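Long-range contact in minor capsid protein (Cafeteriavirus-dependent mavirus, PDB 6G42), which probably forms the pentameric penton that closes the fivefold vertices of the virophage capsid, using a single jelly-roll fold: residues Met5-Lys16 / Thr295-Ser305. Sequence-based numbering, arbitrary orientation.
Sequences MKQYIWLNETIK and TVIQLKLLFES
Lys6 bends at the end of its chain so that NZ meets Glu304 OE2 at 2.7 Å, a salt bridge on the anti side of the carboxylate, tilted out of its plane; the same NZ also donates to Ser305 O. With chi1 at 73° the Ser305 hydroxyl turns toward Gln7 N (OG to N 2.8 Å) and takes the place of a main-chain acceptor, while Ser305 N donates to Gln7 O. From Tyr8 to Ile15 the two strands run antiparallel, with Ile9-Phe303, Leu11-Leu301, Glu13-Leu299 and Ile15-Ile297 as hydrogen-bonded pairs. Trp10 is sandwiched: Leu302 CD1 lies 3.7 Å from the centroid of its six-membered ring, a CH-pi contact almost on the normal, while Lys300 NZ makes a cation-pi contact over the opposite face, toward the rim. Its NE1 donates to Tyr262 O of the second subunit. On the other side of the sheet Leu11 CD2 touches Leu301 CD1 and the edge of Phe303. The Asn12 side chain lies alongside that of Lys300, its OD1 3.4 Å from Lys300 CE. Leu11 and Leu301 thus face strand 272-281 across the jelly-roll core, while strand 8-15, outermost in its sheet, meets the second subunit through its backbone, and Trp10, Asn12 and Lys300 add polar bonds, the last two to its Glu216.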
loop_
_atom_site.group_PDB
_atom_site.type_symbol
_atom_site.label_atom_id
_atom_site.label_comp_id
_atom_site.label_asym_id
_atom_site.label_seq_id
_atom_site.Cartn_x
_atom_site.Cartn_y
_atom_site.Cartn_z
ATOM N N MET C 5 -7.431 -26.516 -27.316
ATOM C CA MET C 5 -7.352 -26.977 -25.893
ATOM C C MET C 5 -5.984 -26.651 -25.265
ATOM O O MET C 5 -5.039 -27.443 -25.350
ATOM C CB MET C 5 -7.670 -28.485 -25.792
ATOM C CG MET C 5 -7.742 -29.050 -24.373
ATOM S SD MET C 5 -9.207 -28.569 -23.429
ATOM C CE MET C 5 -10.276 -29.986 -23.693
ATOM N N LYS C 6 -5.900 -25.469 -24.655
ATOM C CA LYS C 6 -4.785 -25.084 -23.783
ATOM C C LYS C 6 -4.941 -25.790 -22.433
ATOM O O LYS C 6 -6.050 -25.870 -21.901
ATOM C CB LYS C 6 -4.789 -23.572 -23.574
ATOM C CG LYS C 6 -3.550 -23.007 -22.895
ATOM C CD LYS C 6 -3.706 -21.507 -22.666
ATOM C CE LYS C 6 -2.421 -20.726 -22.916
ATOM N NZ LYS C 6 -1.373 -21.032 -21.910
ATOM N N GLN C 7 -3.832 -26.274 -21.877
ATOM C CA GLN C 7 -3.857 -27.158 -20.705
ATOM C C GLN C 7 -3.150 -26.543 -19.495
ATOM O O GLN C 7 -2.039 -26.021 -19.617
ATOM C CB GLN C 7 -3.207 -28.501 -21.057
ATOM C CG GLN C 7 -3.645 -29.668 -20.179
ATOM C CD GLN C 7 -2.993 -30.988 -20.571
ATOM O OE1 GLN C 7 -1.906 -31.011 -21.145
ATOM N NE2 GLN C 7 -3.655 -32.100 -20.248
ATOM N N TYR C 8 -3.808 -26.625 -18.336
ATOM C CA TYR C 8 -3.249 -26.216 -17.040
ATOM C C TYR C 8 -3.106 -27.456 -16.159
ATOM O O TYR C 8 -4.106 -28.062 -15.774
ATOM C CB TYR C 8 -4.158 -25.192 -16.341
ATOM C CG TYR C 8 -4.165 -23.828 -16.996
ATOM C CD1 TYR C 8 -4.928 -23.585 -18.138
ATOM C CD2 TYR C 8 -3.405 -22.782 -16.483
ATOM C CE1 TYR C 8 -4.928 -22.343 -18.749
ATOM C CE2 TYR C 8 -3.403 -21.532 -17.083
ATOM C CZ TYR C 8 -4.164 -21.317 -18.215
ATOM O OH TYR C 8 -4.158 -20.079 -18.808
ATOM N N ILE C 9 -1.864 -27.829 -15.859
ATOM C CA ILE C 9 -1.570 -28.963 -14.982
ATOM C C ILE C 9 -0.917 -28.382 -13.729
ATOM O O ILE C 9 0.101 -27.696 -13.819
ATOM C CB ILE C 9 -0.671 -30.025 -15.679
ATOM C CG1 ILE C 9 -1.362 -30.574 -16.934
ATOM C CG2 ILE C 9 -0.358 -31.187 -14.744
ATOM C CD1 ILE C 9 -0.464 -31.403 -17.832
ATOM N N TRP C 10 -1.523 -28.666 -12.577
ATOM C CA TRP C 10 -1.111 -28.122 -11.284
ATOM C C TRP C 10 -0.527 -29.225 -10.426
ATOM O O TRP C 10 -1.108 -30.306 -10.339
ATOM C CB TRP C 10 -2.312 -27.544 -10.533
ATOM C CG TRP C 10 -2.980 -26.393 -11.212
ATOM C CD1 TRP C 10 -4.095 -26.443 -11.996
ATOM C CD2 TRP C 10 -2.586 -25.024 -11.162
ATOM N NE1 TRP C 10 -4.419 -25.190 -12.442
ATOM C CE2 TRP C 10 -3.511 -24.296 -11.941
ATOM C CE3 TRP C 10 -1.533 -24.337 -10.540
ATOM C CZ2 TRP C 10 -3.424 -22.907 -12.116
ATOM C CZ3 TRP C 10 -1.444 -22.951 -10.705
ATOM C CH2 TRP C 10 -2.387 -22.254 -11.494
ATOM N N LEU C 11 0.586 -28.928 -9.760
ATOM C CA LEU C 11 1.285 -29.894 -8.908
ATOM C C LEU C 11 1.575 -29.288 -7.525
ATOM O O LEU C 11 2.334 -28.327 -7.405
ATOM C CB LEU C 11 2.579 -30.359 -9.595
ATOM C CG LEU C 11 3.544 -31.296 -8.861
ATOM C CD1 LEU C 11 2.871 -32.579 -8.406
ATOM C CD2 LEU C 11 4.713 -31.622 -9.772
ATOM N N ASN C 12 0.953 -29.867 -6.496
ATOM C CA ASN C 12 1.136 -29.448 -5.104
ATOM C C ASN C 12 2.159 -30.341 -4.421
ATOM O O ASN C 12 2.317 -31.512 -4.784
ATOM C CB ASN C 12 -0.185 -29.530 -4.329
ATOM C CG ASN C 12 -1.221 -28.552 -4.842
ATOM O OD1 ASN C 12 -1.360 -27.443 -4.320
ATOM N ND2 ASN C 12 -1.939 -28.947 -5.885
ATOM N N GLU C 13 2.848 -29.785 -3.429
ATOM C CA GLU C 13 3.786 -30.560 -2.625
ATOM C C GLU C 13 4.023 -29.903 -1.259
ATOM O O GLU C 13 3.952 -28.686 -1.135
ATOM C CB GLU C 13 5.098 -30.746 -3.395
ATOM C CG GLU C 13 5.916 -31.961 -2.980
ATOM C CD GLU C 13 5.271 -33.312 -3.279
ATOM O OE1 GLU C 13 4.632 -33.471 -4.344
ATOM O OE2 GLU C 13 5.425 -34.235 -2.448
ATOM N N THR C 14 4.280 -30.732 -0.245
ATOM C CA THR C 14 4.515 -30.274 1.133
ATOM C C THR C 14 5.644 -31.046 1.821
ATOM O O THR C 14 5.940 -32.188 1.465
ATOM C CB THR C 14 3.253 -30.405 2.015
ATOM O OG1 THR C 14 2.734 -31.737 1.922
ATOM C CG2 THR C 14 2.184 -29.424 1.575
ATOM N N ILE C 15 6.273 -30.395 2.796
ATOM C CA ILE C 15 7.259 -31.028 3.671
ATOM C C ILE C 15 6.838 -30.728 5.097
ATOM O O ILE C 15 6.803 -29.568 5.497
ATOM C CB ILE C 15 8.695 -30.483 3.468
ATOM C CG1 ILE C 15 9.101 -30.496 1.995
ATOM C CG2 ILE C 15 9.701 -31.295 4.280
ATOM C CD1 ILE C 15 10.343 -29.672 1.718
ATOM N N LYS C 16 6.491 -31.775 5.839
ATOM C CA LYS C 16 6.401 -31.710 7.296
ATOM C C LYS C 16 7.782 -32.060 7.869
ATOM O O LYS C 16 8.591 -32.728 7.214
ATOM C CB LYS C 16 5.321 -32.671 7.807
ATOM C CG LYS C 16 4.947 -32.490 9.276
ATOM C CD LYS C 16 3.463 -32.750 9.529
ATOM C CE LYS C 16 3.076 -32.577 10.994
ATOM N NZ LYS C 16 2.754 -31.161 11.335
ATOM N N THR C 295 9.181 -26.687 11.040
ATOM C CA THR C 295 9.070 -26.164 9.681
ATOM C C THR C 295 7.994 -26.885 8.880
ATOM O O THR C 295 7.975 -28.112 8.815
ATOM C CB THR C 295 10.414 -26.288 8.920
ATOM O OG1 THR C 295 11.427 -25.529 9.598
ATOM C CG2 THR C 295 10.297 -25.787 7.476
ATOM N N VAL C 296 7.101 -26.104 8.281
ATOM C CA VAL C 296 6.210 -26.589 7.235
ATOM C C VAL C 296 6.532 -25.812 5.974
ATOM O O VAL C 296 6.744 -24.604 6.018
ATOM C CB VAL C 296 4.722 -26.427 7.591
ATOM C CG1 VAL C 296 3.830 -26.942 6.459
ATOM C CG2 VAL C 296 4.417 -27.174 8.881
ATOM N N ILE C 297 6.582 -26.526 4.855
ATOM C CA ILE C 297 6.915 -25.937 3.568
ATOM C C ILE C 297 5.860 -26.353 2.549
ATOM O O ILE C 297 5.554 -27.530 2.430
ATOM C CB ILE C 297 8.360 -26.299 3.165
ATOM C CG1 ILE C 297 9.306 -25.439 4.007
ATOM C CG2 ILE C 297 8.612 -26.050 1.683
ATOM C CD1 ILE C 297 10.754 -25.821 3.953
ATOM N N GLN C 298 5.285 -25.365 1.865
ATOM C CA GLN C 298 4.266 -25.587 0.836
ATOM C C GLN C 298 4.780 -25.050 -0.488
ATOM O O GLN C 298 5.650 -24.177 -0.524
ATOM C CB GLN C 298 2.953 -24.908 1.205
ATOM C CG GLN C 298 2.191 -25.595 2.326
ATOM C CD GLN C 298 1.129 -24.707 2.960
ATOM O OE1 GLN C 298 0.854 -23.602 2.484
ATOM N NE2 GLN C 298 0.529 -25.185 4.045
ATOM N N LEU C 299 4.225 -25.578 -1.571
ATOM C CA LEU C 299 4.789 -25.396 -2.904
ATOM C C LEU C 299 3.753 -25.740 -3.966
ATOM O O LEU C 299 3.107 -26.779 -3.892
ATOM C CB LEU C 299 6.014 -26.303 -3.035
ATOM C CG LEU C 299 6.930 -26.184 -4.251
ATOM C CD1 LEU C 299 8.374 -26.416 -3.828
ATOM C CD2 LEU C 299 6.542 -27.173 -5.341
ATOM N N LYS C 300 3.590 -24.862 -4.946
ATOM C CA LYS C 300 2.608 -25.063 -6.011
ATOM C C LYS C 300 3.241 -24.712 -7.355
ATOM O O LYS C 300 3.740 -23.601 -7.540
ATOM C CB LYS C 300 1.361 -24.217 -5.754
ATOM C CG LYS C 300 0.126 -24.658 -6.534
ATOM C CD LYS C 300 -1.157 -24.097 -5.923
ATOM C CE LYS C 300 -2.404 -24.868 -6.338
ATOM N NZ LYS C 300 -3.207 -24.132 -7.349
ATOM N N LEU C 301 3.233 -25.679 -8.270
ATOM C CA LEU C 301 3.816 -25.526 -9.596
ATOM C C LEU C 301 2.715 -25.530 -10.651
ATOM O O LEU C 301 1.653 -26.122 -10.450
ATOM C CB LEU C 301 4.789 -26.672 -9.872
ATOM C CG LEU C 301 5.910 -26.908 -8.861
ATOM C CD1 LEU C 301 6.640 -28.189 -9.203
ATOM C CD2 LEU C 301 6.893 -25.749 -8.831
ATOM N N LEU C 302 2.976 -24.865 -11.771
ATOM C CA LEU C 302 2.060 -24.873 -12.909
ATOM C C LEU C 302 2.800 -25.270 -14.178
ATOM O O LEU C 302 3.775 -24.617 -14.560
ATOM C CB LEU C 302 1.420 -23.496 -13.102
ATOM C CG LEU C 302 0.593 -23.292 -14.379
ATOM C CD1 LEU C 302 -0.574 -24.272 -14.442
ATOM C CD2 LEU C 302 0.100 -21.858 -14.481
ATOM N N PHE C 303 2.331 -26.341 -14.815
ATOM C CA PHE C 303 2.763 -26.699 -16.161
ATOM C C PHE C 303 1.685 -26.204 -17.123
ATOM O O PHE C 303 0.563 -26.721 -17.136
ATOM C CB PHE C 303 3.004 -28.204 -16.271
ATOM C CG PHE C 303 4.106 -28.700 -15.369
ATOM C CD1 PHE C 303 5.437 -28.639 -15.774
ATOM C CD2 PHE C 303 3.815 -29.209 -14.104
ATOM C CE1 PHE C 303 6.453 -29.085 -14.940
ATOM C CE2 PHE C 303 4.826 -29.655 -13.264
ATOM C CZ PHE C 303 6.148 -29.594 -13.682
ATOM N N GLU C 304 2.032 -25.170 -17.885
ATOM C CA GLU C 304 1.118 -24.486 -18.801
ATOM C C GLU C 304 1.511 -24.804 -20.250
ATOM O O GLU C 304 2.633 -24.497 -20.679
ATOM C CB GLU C 304 1.181 -22.977 -18.542
ATOM C CG GLU C 304 0.194 -22.135 -19.337
ATOM C CD GLU C 304 0.383 -20.639 -19.120
ATOM O OE1 GLU C 304 0.577 -20.216 -17.958
ATOM O OE2 GLU C 304 0.341 -19.878 -20.116
ATOM N N SER C 305 0.596 -25.421 -20.998
ATOM C CA SER C 305 0.889 -25.852 -22.369
ATOM C C SER C 305 0.847 -24.677 -23.331
ATOM O O SER C 305 0.195 -23.668 -23.057
ATOM C CB SER C 305 -0.074 -26.956 -22.833
ATOM O OG SER C 305 -1.370 -26.457 -23.099
#